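Endoglucanase (Clostridium thermocellum, PDB 2YIK) probably hydrolyses internal beta-1,4-glucosidic bonds of cellulose, as a cellulase of glycosyl hydrolase family 9. Local coordinates at residues P126-V134 / A498-V506; Y273-W284 / H316-T325. All coordinates share one frame; numbering follows the deposited sequence.

Both contacts belong to the helical catalytic domain of family 9, whose fold is an (alpha/alpha)6 barrel, and their centres lie about 13 Å apart. Contact 1 pairs helix 124-140 with helix 499-516, close to the centre of the molecule, from segments whose nearest ends are 364 residues apart in sequence. Contact 2 joins the starts of helices 279-293 and 322-336, together with the loops that lead into them, around a calcium ion; both its segments fall between those of contact 1 along the chain. The two meet directly: Thr-133 OG1 lies 3.0 Å from His-316 NE2, probably hydrogen-bonded, and the Tyr-129 ring packs on the backbone of Cys-317 and Trp-318. The loop of 316-318, next to the calcium site, thus rests against helix 124-140.

Contact 1: residues P126-V134 / A498-V506; sequences PEAYAASTV and AIDYNAAFV
Ala-503 presses its methyl group as a knob into a hole formed by Tyr-129, Ala-130, Thr-133 and Val-134, and this small side chain lets helices 126-134 and 499-506 run nearly parallel (11°) with their axes 8.1 Å apart. Tyr-129 spans the seam beside it. From its CB the ring leaves anti to the backbone N (chi1 165°), which carries it across to the second helix: CD1 lies 3.7 Å from Asp-500 CB, CE1 reaches both Ala-503 CB and, near the ring plane, Asp-500 O, and OH ends on a water 2.8 Å away. That water also donates to Asp-500 O and accepts from Ala-504 N. One face of the ring carries Thr-133 OG1, which donates to Tyr-129 O. A second water donates to the carbonyls of Thr-133 and Ala-503. At the other end, Ile-499 CD1 lies against Pro-126 CB (4.0 Å) and Ala-130. Tyr-51 of helix 49-54 packs on Val-134 and Ala-503. Polar linkage between the two segments therefore runs through two bridging waters, while small apolar groups such as the Ala-503 methyl allow the close spacing of these barrel helices.

Contact 2: residues Y273-W284 / H316-T325; sequences YGSSKWQDDYCW and HCWNDVWSGT. With CA (calcium ion), chain C.
A calcium site holds the loop and first helical turn of 273-284 against the turn and helix start of 316-325. All the protein ligands come from the first segment: Lys-277 O, both carboxylate oxygens of Asp-280 and Asp-281 OD2, with two waters completing the shell. Several of these ligands also reach the second segment. Asp-280 OD2 turns its anti lone pair to Val-321 N, the N-cap residue of helix 322-336, in a nearly straight bond (2.9 Å, 169°). One metal-bound water donates to Trp-318 O and Asp-281 OD1, the other to Asn-319 OD1 and Ser-275 OG; Ser-275 OG is also hydrogen-bonded to Asp-217 of helix 216-233. Asn-319 OD1 also takes Ser-276 N in its carbonyl plane on a lone pair (3.0 Å), and its ND2 donates to Ser-276 OG, tilted 26° from the amide plane. The Lys-277 chain, bent at chi2 and chi4, brings NZ into a salt bridge with Asp-320 OD2 (3.1 Å), while Asp-320 OD1 closes an Asx turn on Trp-322 N.

Aromatic rings flank the site. Asp-280 CB makes a CH-pi contact over the five-membered ring of Trp-322, 3.4 Å from its centroid, and Cys-283 SG lies at the edge of that indole. Farther along, Tyr-273 points its edge into the face of Trp-318 in a T-shaped pair (planes at 78°), with Asn-319 CB over the opposite face; Tyr-273 OH bonds to Asp-116. Since Asp-280 serves calcium and Val-321 N at once, the metal probably keeps this carboxylate ionised and, through it, ties the start of helix 322-336 to the first turn of helix 279-293.

Contact 1: residues P126-V134 / A498-V506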
loop_
_atom_site.group_PDB
_atom_site.type_symbol
_atom_site.label_atom_id
_atom_site.label_comp_id
_atom_site.label_asym_id
_atom_site.label_seq_id
_atom_site.Cartn_x
_atom_site.Cartn_y
_atom_site.Cartn_z
ATOM N N PRO A 126 2.097 -5.789 -3.572
ATOM C CA PRO A 126 2.437 -4.554 -2.851
ATOM C C PRO A 126 1.817 -3.292 -3.483
ATOM O O PRO A 126 1.620 -2.287 -2.797
ATOM C CB PRO A 126 3.965 -4.539 -2.877
ATOM C CG PRO A 126 4.299 -5.273 -4.158
ATOM C CD PRO A 126 3.294 -6.411 -4.173
ATOM N N GLU A 127 1.514 -3.332 -4.781
ATOM C CA GLU A 127 0.898 -2.172 -5.439
ATOM C C GLU A 127 -0.462 -1.926 -4.758
ATOM O O GLU A 127 -0.794 -0.795 -4.384
ATOM C CB GLU A 127 0.690 -2.449 -6.938
ATOM C CG GLU A 127 0.141 -1.274 -7.762
ATOM C CD GLU A 127 1.229 -0.333 -8.284
ATOM O OE1 GLU A 127 2.399 -0.752 -8.363
ATOM O OE2 GLU A 127 0.912 0.823 -8.638
ATOM N N ALA A 128 -1.238 -2.993 -4.592
ATOM C CA ALA A 128 -2.543 -2.894 -3.947
ATOM C C ALA A 128 -2.392 -2.554 -2.461
ATOM O O ALA A 128 -3.198 -1.814 -1.907
ATOM C CB ALA A 128 -3.321 -4.204 -4.115
ATOM N N TYR A 129 -1.359 -3.096 -1.817
ATOM C CA TYR A 129 -1.145 -2.808 -0.403
ATOM C C TYR A 129 -0.884 -1.323 -0.183
ATOM O O TYR A 129 -1.421 -0.727 0.746
ATOM C CB TYR A 129 0.038 -3.604 0.158
ATOM C CG TYR A 129 0.518 -3.085 1.498
ATOM C CD1 TYR A 129 1.472 -2.063 1.575
ATOM C CD2 TYR A 129 -0.028 -3.563 2.691
ATOM C CE1 TYR A 129 1.868 -1.531 2.802
ATOM C CE2 TYR A 129 0.359 -3.037 3.926
ATOM C CZ TYR A 129 1.308 -2.017 3.974
ATOM O OH TYR A 129 1.672 -1.482 5.185
ATOM N N ALA A 130 -0.053 -0.731 -1.038
ATOM C CA ALA A 130 0.275 0.679 -0.903
ATOM C C ALA A 130 -0.961 1.526 -1.140
ATOM O O ALA A 130 -1.257 2.439 -0.372
ATOM C CB ALA A 130 1.379 1.061 -1.883
ATOM N N ALA A 131 -1.687 1.201 -2.202
ATOM C CA ALA A 131 -2.906 1.915 -2.560
ATOM C C ALA A 131 -3.958 1.870 -1.453
ATOM O O ALA A 131 -4.576 2.880 -1.132
ATOM C CB ALA A 131 -3.489 1.333 -3.853
ATOM N N SER A 132 -4.163 0.700 -0.866
ATOM C CA SER A 132 -5.164 0.576 0.178
ATOM C C SER A 132 -4.678 1.177 1.496
ATOM O O SER A 132 -5.453 1.790 2.223
ATOM C CB SER A 132 -5.532 -0.894 0.389
ATOM O OG SER A 132 -4.422 -1.619 0.877
ATOM N N THR A 133 -3.397 1.020 1.797
ATOM C CA THR A 133 -2.883 1.541 3.051
ATOM C C THR A 133 -2.812 3.072 3.050
ATOM O O THR A 133 -3.124 3.710 4.056
ATOM C CB THR A 133 -1.531 0.877 3.398
ATOM O OG1 THR A 133 -1.728 -0.542 3.495
ATOM C CG2 THR A 133 -0.997 1.387 4.736
ATOM N N VAL A 134 -2.425 3.668 1.927
ATOM C CA VAL A 134 -2.405 5.127 1.849
ATOM C C VAL A 134 -3.874 5.587 1.898
ATOM O O VAL A 134 -4.204 6.590 2.528
ATOM C CB VAL A 134 -1.753 5.628 0.541
ATOM C CG1 VAL A 134 -1.940 7.132 0.415
ATOM C CG2 VAL A 134 -0.259 5.282 0.534
ATOM N N ALA A 498 10.416 1.958 -1.307
ATOM C CA ALA A 498 9.333 1.292 -2.032
ATOM C C ALA A 498 7.961 1.860 -1.723
ATOM O O ALA A 498 7.768 2.511 -0.698
ATOM C CB ALA A 498 9.343 -0.207 -1.732
ATOM N N ILE A 499 7.003 1.605 -2.615
ATOM C CA ILE A 499 5.663 2.102 -2.391
ATOM C C ILE A 499 5.070 1.511 -1.112
ATOM O O ILE A 499 4.329 2.193 -0.409
ATOM C CB ILE A 499 4.732 1.868 -3.633
ATOM C CG1 ILE A 499 4.746 0.407 -4.097
ATOM C CG2 ILE A 499 5.179 2.774 -4.769
ATOM C CD1 ILE A 499 3.958 -0.535 -3.210
ATOM N N ASP A 500 5.416 0.268 -0.778
ATOM C CA ASP A 500 4.876 -0.316 0.451
ATOM C C ASP A 500 5.563 0.286 1.676
ATOM O O ASP A 500 4.953 0.386 2.736
ATOM C CB ASP A 500 4.983 -1.858 0.443
ATOM C CG ASP A 500 6.347 -2.371 0.879
ATOM O OD1 ASP A 500 7.261 -2.438 0.030
ATOM O OD2 ASP A 500 6.506 -2.715 2.072
ATOM N N TYR A 501 6.814 0.710 1.520
ATOM C CA TYR A 501 7.572 1.320 2.617
ATOM C C TYR A 501 6.972 2.649 3.058
ATOM O O TYR A 501 6.891 2.939 4.252
ATOM C CB TYR A 501 9.017 1.576 2.193
ATOM C CG TYR A 501 9.962 0.402 2.324
ATOM C CD1 TYR A 501 9.505 -0.915 2.217
ATOM C CD2 TYR A 501 11.333 0.615 2.461
ATOM C CE1 TYR A 501 10.398 -1.988 2.234
ATOM C CE2 TYR A 501 12.231 -0.441 2.476
ATOM C CZ TYR A 501 11.764 -1.737 2.357
ATOM O OH TYR A 501 12.681 -2.762 2.315
ATOM N N ASN A 502 6.553 3.452 2.085
ATOM C CA ASN A 502 5.978 4.763 2.365
ATOM C C ASN A 502 4.484 4.756 2.676
ATOM O O ASN A 502 3.956 5.730 3.210
ATOM C CB ASN A 502 6.244 5.721 1.188
ATOM C CG ASN A 502 7.485 6.583 1.396
ATOM O OD1 ASN A 502 7.407 7.817 1.413
ATOM N ND2 ASN A 502 8.629 5.942 1.560
ATOM N N ALA A 503 3.813 3.656 2.362
ATOM C CA ALA A 503 2.371 3.542 2.563
ATOM C C ALA A 503 1.804 3.905 3.941
ATOM O O ALA A 503 1.003 4.839 4.056
ATOM C CB ALA A 503 1.916 2.146 2.158
ATOM N N ALA A 504 2.197 3.177 4.983
ATOM C CA ALA A 504 1.679 3.477 6.317
ATOM C C ALA A 504 2.319 4.749 6.864
ATOM O O ALA A 504 1.736 5.446 7.693
ATOM C CB ALA A 504 1.927 2.303 7.275
ATOM N N PHE A 505 3.522 5.042 6.384
ATOM C CA PHE A 505 4.268 6.227 6.802
ATOM C C PHE A 505 3.459 7.503 6.542
ATOM O O PHE A 505 3.456 8.419 7.366
ATOM C CB PHE A 505 5.621 6.247 6.067
ATOM C CG PHE A 505 6.398 7.533 6.216
ATOM C CD1 PHE A 505 6.616 8.112 7.467
ATOM C CD2 PHE A 505 6.956 8.139 5.094
ATOM C CE1 PHE A 505 7.362 9.287 7.594
ATOM C CE2 PHE A 505 7.707 9.316 5.206
ATOM C CZ PHE A 505 7.918 9.890 6.459
ATOM N N VAL A 506 2.757 7.556 5.416
ATOM C CA VAL A 506 1.956 8.732 5.099
ATOM C C VAL A 506 0.898 8.934 6.178
ATOM O O VAL A 506 0.783 10.015 6.756
ATOM C CB VAL A 506 1.259 8.590 3.727
ATOM C CG1 VAL A 506 0.316 9.780 3.484
ATOM C CG2 VAL A 506 2.308 8.501 2.631
HETATM O O HOH W 1 3.709 0.376 4.974
HETATM O O HOH W 2 -1.418 5.407 5.435
#

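Contact 2: residues Y273-W284 / H316-T325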
loop_
_atom_site.group_PDB
_atom_site.type_symbol
_atom_site.label_atom_id
_atom_site.label_comp_id
_atom_site.label_asym_id
_atom_site.label_seq_id
_atom_site.Cartn_x
_atom_site.Cartn_y
_atom_site.Cartn_z
ATOM N N TYR A 273 8.126 -11.121 -4.430
ATOM C CA TYR A 273 6.996 -10.955 -3.526
ATOM C C TYR A 273 6.270 -12.281 -3.338
ATOM O O TYR A 273 5.256 -12.552 -3.982
ATOM C CB TYR A 273 6.041 -9.871 -4.046
ATOM C CG TYR A 273 6.576 -8.476 -3.814
ATOM C CD1 TYR A 273 6.487 -7.871 -2.556
ATOM C CD2 TYR A 273 7.250 -7.795 -4.824
ATOM C CE1 TYR A 273 7.068 -6.623 -2.309
ATOM C CE2 TYR A 273 7.837 -6.552 -4.589
ATOM C CZ TYR A 273 7.742 -5.972 -3.329
ATOM O OH TYR A 273 8.341 -4.754 -3.102
ATOM N N GLY A 274 6.827 -13.109 -2.455
ATOM C CA GLY A 274 6.258 -14.408 -2.148
ATOM C C GLY A 274 5.107 -14.235 -1.179
ATOM O O GLY A 274 5.300 -13.818 -0.040
ATOM N N SER A 275 3.907 -14.574 -1.630
ATOM C CA SER A 275 2.698 -14.420 -0.819
ATOM C C SER A 275 2.403 -15.591 0.109
ATOM O O SER A 275 2.316 -16.732 -0.336
ATOM C CB SER A 275 1.496 -14.186 -1.744
ATOM O OG SER A 275 0.303 -13.988 -1.009
ATOM N N SER A 276 2.231 -15.299 1.396
ATOM C CA SER A 276 1.939 -16.335 2.387
ATOM C C SER A 276 0.505 -16.848 2.299
ATOM O O SER A 276 0.277 -18.054 2.300
ATOM C CB SER A 276 2.187 -15.809 3.797
ATOM O OG SER A 276 3.538 -15.423 3.941
ATOM N N LYS A 277 -0.467 -15.944 2.238
ATOM C CA LYS A 277 -1.855 -16.382 2.161
ATOM C C LYS A 277 -2.810 -15.375 1.548
ATOM O O LYS A 277 -2.464 -14.224 1.320
ATOM C CB LYS A 277 -2.375 -16.763 3.544
ATOM C CG LYS A 277 -2.510 -15.592 4.485
ATOM C CD LYS A 277 -1.145 -15.164 5.008
ATOM C CE LYS A 277 -1.090 -13.668 5.353
ATOM N NZ LYS A 277 -1.152 -13.386 6.826
ATOM N N TRP A 278 -4.032 -15.831 1.304
ATOM C CA TRP A 278 -5.059 -14.997 0.708
ATOM C C TRP A 278 -6.160 -14.609 1.688
ATOM O O TRP A 278 -6.872 -13.633 1.461
ATOM C CB TRP A 278 -5.699 -15.727 -0.477
ATOM C CG TRP A 278 -6.366 -17.030 -0.094
ATOM C CD1 TRP A 278 -5.818 -18.283 -0.154
ATOM C CD2 TRP A 278 -7.701 -17.200 0.411
ATOM N NE1 TRP A 278 -6.730 -19.219 0.271
ATOM C CE2 TRP A 278 -7.890 -18.590 0.614
ATOM C CE3 TRP A 278 -8.756 -16.320 0.688
ATOM C CZ2 TRP A 278 -9.094 -19.115 1.112
ATOM C CZ3 TRP A 278 -9.960 -16.852 1.183
ATOM C CH2 TRP A 278 -10.115 -18.238 1.378
ATOM N N GLN A 279 -6.298 -15.362 2.775
ATOM C CA GLN A 279 -7.363 -15.090 3.735
ATOM C C GLN A 279 -7.375 -13.703 4.368
ATOM O O GLN A 279 -8.447 -13.144 4.599
ATOM C CB GLN A 279 -7.400 -16.171 4.826
ATOM C CG GLN A 279 -7.819 -17.539 4.293
ATOM C CD GLN A 279 -6.644 -18.400 3.873
ATOM O OE1 GLN A 279 -5.607 -17.901 3.434
ATOM N NE2 GLN A 279 -6.808 -19.710 3.998
ATOM N N ASP A 280 -6.204 -13.135 4.646
ATOM C CA ASP A 280 -6.166 -11.801 5.237
ATOM C C ASP A 280 -6.614 -10.746 4.220
ATOM O O ASP A 280 -7.390 -9.858 4.557
ATOM C CB ASP A 280 -4.764 -11.479 5.746
ATOM C CG ASP A 280 -3.718 -11.648 4.685
ATOM O OD1 ASP A 280 -3.748 -12.692 4.004
ATOM O OD2 ASP A 280 -2.864 -10.749 4.542
ATOM N N ASP A 281 -6.133 -10.840 2.981
ATOM C CA ASP A 281 -6.527 -9.880 1.946
ATOM C C ASP A 281 -8.029 -10.001 1.664
ATOM O O ASP A 281 -8.716 -9.001 1.442
ATOM C CB ASP A 281 -5.781 -10.143 0.639
ATOM C CG ASP A 281 -4.276 -10.213 0.820
ATOM O OD1 ASP A 281 -3.635 -9.175 1.076
ATOM O OD2 ASP A 281 -3.745 -11.329 0.692
ATOM N N TYR A 282 -8.517 -11.239 1.656
ATOM C CA TYR A 282 -9.926 -11.516 1.406
ATOM C C TYR A 282 -10.774 -10.840 2.488
ATOM O O TYR A 282 -11.738 -10.139 2.182
ATOM C CB TYR A 282 -10.160 -13.033 1.409
ATOM C CG TYR A 282 -11.527 -13.466 0.925
ATOM C CD1 TYR A 282 -11.826 -13.523 -0.439
ATOM C CD2 TYR A 282 -12.529 -13.807 1.835
ATOM C CE1 TYR A 282 -13.092 -13.910 -0.884
ATOM C CE2 TYR A 282 -13.795 -14.195 1.404
ATOM C CZ TYR A 282 -14.072 -14.243 0.045
ATOM O OH TYR A 282 -15.331 -14.605 -0.376
ATOM N N CYS A 283 -10.396 -11.037 3.751
ATOM C CA CYS A 283 -11.125 -10.446 4.873
ATOM C C CYS A 283 -11.019 -8.920 4.897
ATOM O O CYS A 283 -11.977 -8.233 5.241
ATOM C CB CYS A 283 -10.628 -11.036 6.199
ATOM S SG CYS A 283 -11.086 -12.776 6.404
ATOM N N TRP A 284 -9.850 -8.412 4.519
ATOM C CA TRP A 284 -9.564 -6.977 4.435
ATOM C C TRP A 284 -10.542 -6.337 3.427
ATOM O O TRP A 284 -11.176 -5.329 3.722
ATOM C CB TRP A 284 -8.096 -6.825 4.001
ATOM C CG TRP A 284 -7.555 -5.468 3.595
ATOM C CD1 TRP A 284 -6.977 -5.170 2.396
ATOM C CD2 TRP A 284 -7.337 -4.318 4.430
ATOM N NE1 TRP A 284 -6.399 -3.928 2.430
ATOM C CE2 TRP A 284 -6.597 -3.382 3.670
ATOM C CE3 TRP A 284 -7.670 -3.995 5.753
ATOM C CZ2 TRP A 284 -6.200 -2.140 4.176
ATOM C CZ3 TRP A 284 -7.271 -2.754 6.262
ATOM C CH2 TRP A 284 -6.536 -1.848 5.473
ATOM N N HIS A 316 0.912 -4.752 10.191
ATOM C CA HIS A 316 0.327 -4.538 8.881
ATOM C C HIS A 316 1.430 -4.405 7.806
ATOM O O HIS A 316 2.326 -3.589 7.963
ATOM C CB HIS A 316 -0.564 -3.285 8.976
ATOM C CG HIS A 316 -1.393 -3.018 7.769
ATOM N ND1 HIS A 316 -2.562 -3.685 7.484
ATOM C CD2 HIS A 316 -1.260 -2.076 6.782
ATOM C CE1 HIS A 316 -3.120 -3.178 6.398
ATOM N NE2 HIS A 316 -2.340 -2.200 5.962
ATOM N N CYS A 317 1.375 -5.192 6.727
ATOM C CA CYS A 317 2.381 -5.105 5.652
ATOM C C CYS A 317 1.862 -5.793 4.390
ATOM O O CYS A 317 0.878 -6.528 4.454
ATOM C CB CYS A 317 3.702 -5.752 6.080
ATOM S SG CYS A 317 3.572 -7.503 6.467
ATOM N N TRP A 318 2.525 -5.588 3.254
ATOM C CA TRP A 318 2.053 -6.193 2.010
ATOM C C TRP A 318 1.785 -7.694 2.083
ATOM O O TRP A 318 0.908 -8.195 1.390
ATOM C CB TRP A 318 3.014 -5.903 0.842
ATOM C CG TRP A 318 4.356 -6.584 0.920
ATOM C CD1 TRP A 318 5.531 -6.028 1.323
ATOM C CD2 TRP A 318 4.654 -7.949 0.555
ATOM N NE1 TRP A 318 6.541 -6.959 1.256
ATOM C CE2 TRP A 318 6.035 -8.136 0.826
ATOM C CE3 TRP A 318 3.885 -9.022 0.112
ATOM C CZ2 TRP A 318 6.668 -9.368 0.562
ATOM C CZ3 TRP A 318 4.522 -10.239 -0.138
ATOM C CH2 TRP A 318 5.896 -10.408 0.121
ATOM N N ASN A 319 2.524 -8.410 2.922
ATOM C CA ASN A 319 2.338 -9.856 3.030
ATOM C C ASN A 319 1.451 -10.289 4.204
ATOM O O ASN A 319 1.321 -11.481 4.490
ATOM C CB ASN A 319 3.709 -10.545 3.111
ATOM C CG ASN A 319 3.637 -12.032 2.813
ATOM O OD1 ASN A 319 2.877 -12.468 1.943
ATOM N ND2 ASN A 319 4.443 -12.818 3.521
ATOM N N ASP A 320 0.838 -9.323 4.879
ATOM C CA ASP A 320 -0.042 -9.636 6.003
ATOM C C ASP A 320 -0.858 -8.424 6.431
ATOM O O ASP A 320 -0.353 -7.527 7.100
ATOM C CB ASP A 320 0.762 -10.133 7.202
ATOM C CG ASP A 320 -0.126 -10.678 8.308
ATOM O OD1 ASP A 320 -1.240 -10.146 8.513
ATOM O OD2 ASP A 320 0.295 -11.634 8.980
ATOM N N VAL A 321 -2.128 -8.409 6.056
ATOM C CA VAL A 321 -2.994 -7.298 6.402
ATOM C C VAL A 321 -4.033 -7.665 7.464
ATOM O O VAL A 321 -5.095 -7.048 7.551
ATOM C CB VAL A 321 -3.693 -6.737 5.133
ATOM C CG1 VAL A 321 -2.639 -6.176 4.178
ATOM C CG2 VAL A 321 -4.531 -7.836 4.446
ATOM N N TRP A 322 -3.720 -8.668 8.281
ATOM C CA TRP A 322 -4.633 -9.088 9.346
ATOM C C TRP A 322 -4.868 -7.972 10.377
ATOM O O TRP A 322 -5.990 -7.777 10.836
ATOM C CB TRP A 322 -4.097 -10.328 10.079
ATOM C CG TRP A 322 -4.385 -11.664 9.416
ATOM C CD1 TRP A 322 -3.478 -12.645 9.133
ATOM C CD2 TRP A 322 -5.674 -12.178 9.017
ATOM N NE1 TRP A 322 -4.112 -13.729 8.566
ATOM C CE2 TRP A 322 -5.446 -13.466 8.460
ATOM C CE3 TRP A 322 -6.975 -11.657 9.021
ATOM C CZ2 TRP A 322 -6.499 -14.267 7.980
ATOM C CZ3 TRP A 322 -8.021 -12.456 8.536
ATOM C CH2 TRP A 322 -7.767 -13.736 7.998
ATOM N N SER A 323 -3.820 -7.238 10.744
ATOM C CA SER A 323 -3.982 -6.184 11.735
ATOM C C SER A 323 -4.844 -5.049 11.207
ATOM O O SER A 323 -5.641 -4.486 11.944
ATOM C CB SER A 323 -2.620 -5.656 12.219
ATOM O OG SER A 323 -1.804 -5.229 11.151
ATOM N N GLY A 324 -4.690 -4.718 9.931
ATOM C CA GLY A 324 -5.509 -3.668 9.349
ATOM C C GLY A 324 -6.953 -4.146 9.322
ATOM O O GLY A 324 -7.882 -3.393 9.625
ATOM N N THR A 325 -7.134 -5.412 8.963
ATOM C CA THR A 325 -8.459 -6.015 8.900
ATOM C C THR A 325 -9.125 -5.920 10.271
ATOM O O THR A 325 -10.272 -5.496 10.381
ATOM C CB THR A 325 -8.372 -7.504 8.458
ATOM O OG1 THR A 325 -7.843 -7.578 7.130
ATOM C CG2 THR A 325 -9.741 -8.158 8.473
HETATM CA CA CA C . -1.888 -12.043 2.356
HETATM O O HOH W 3 0.330 -12.759 1.227
HETATM O O HOH W 4 -1.148 -9.582 1.980
#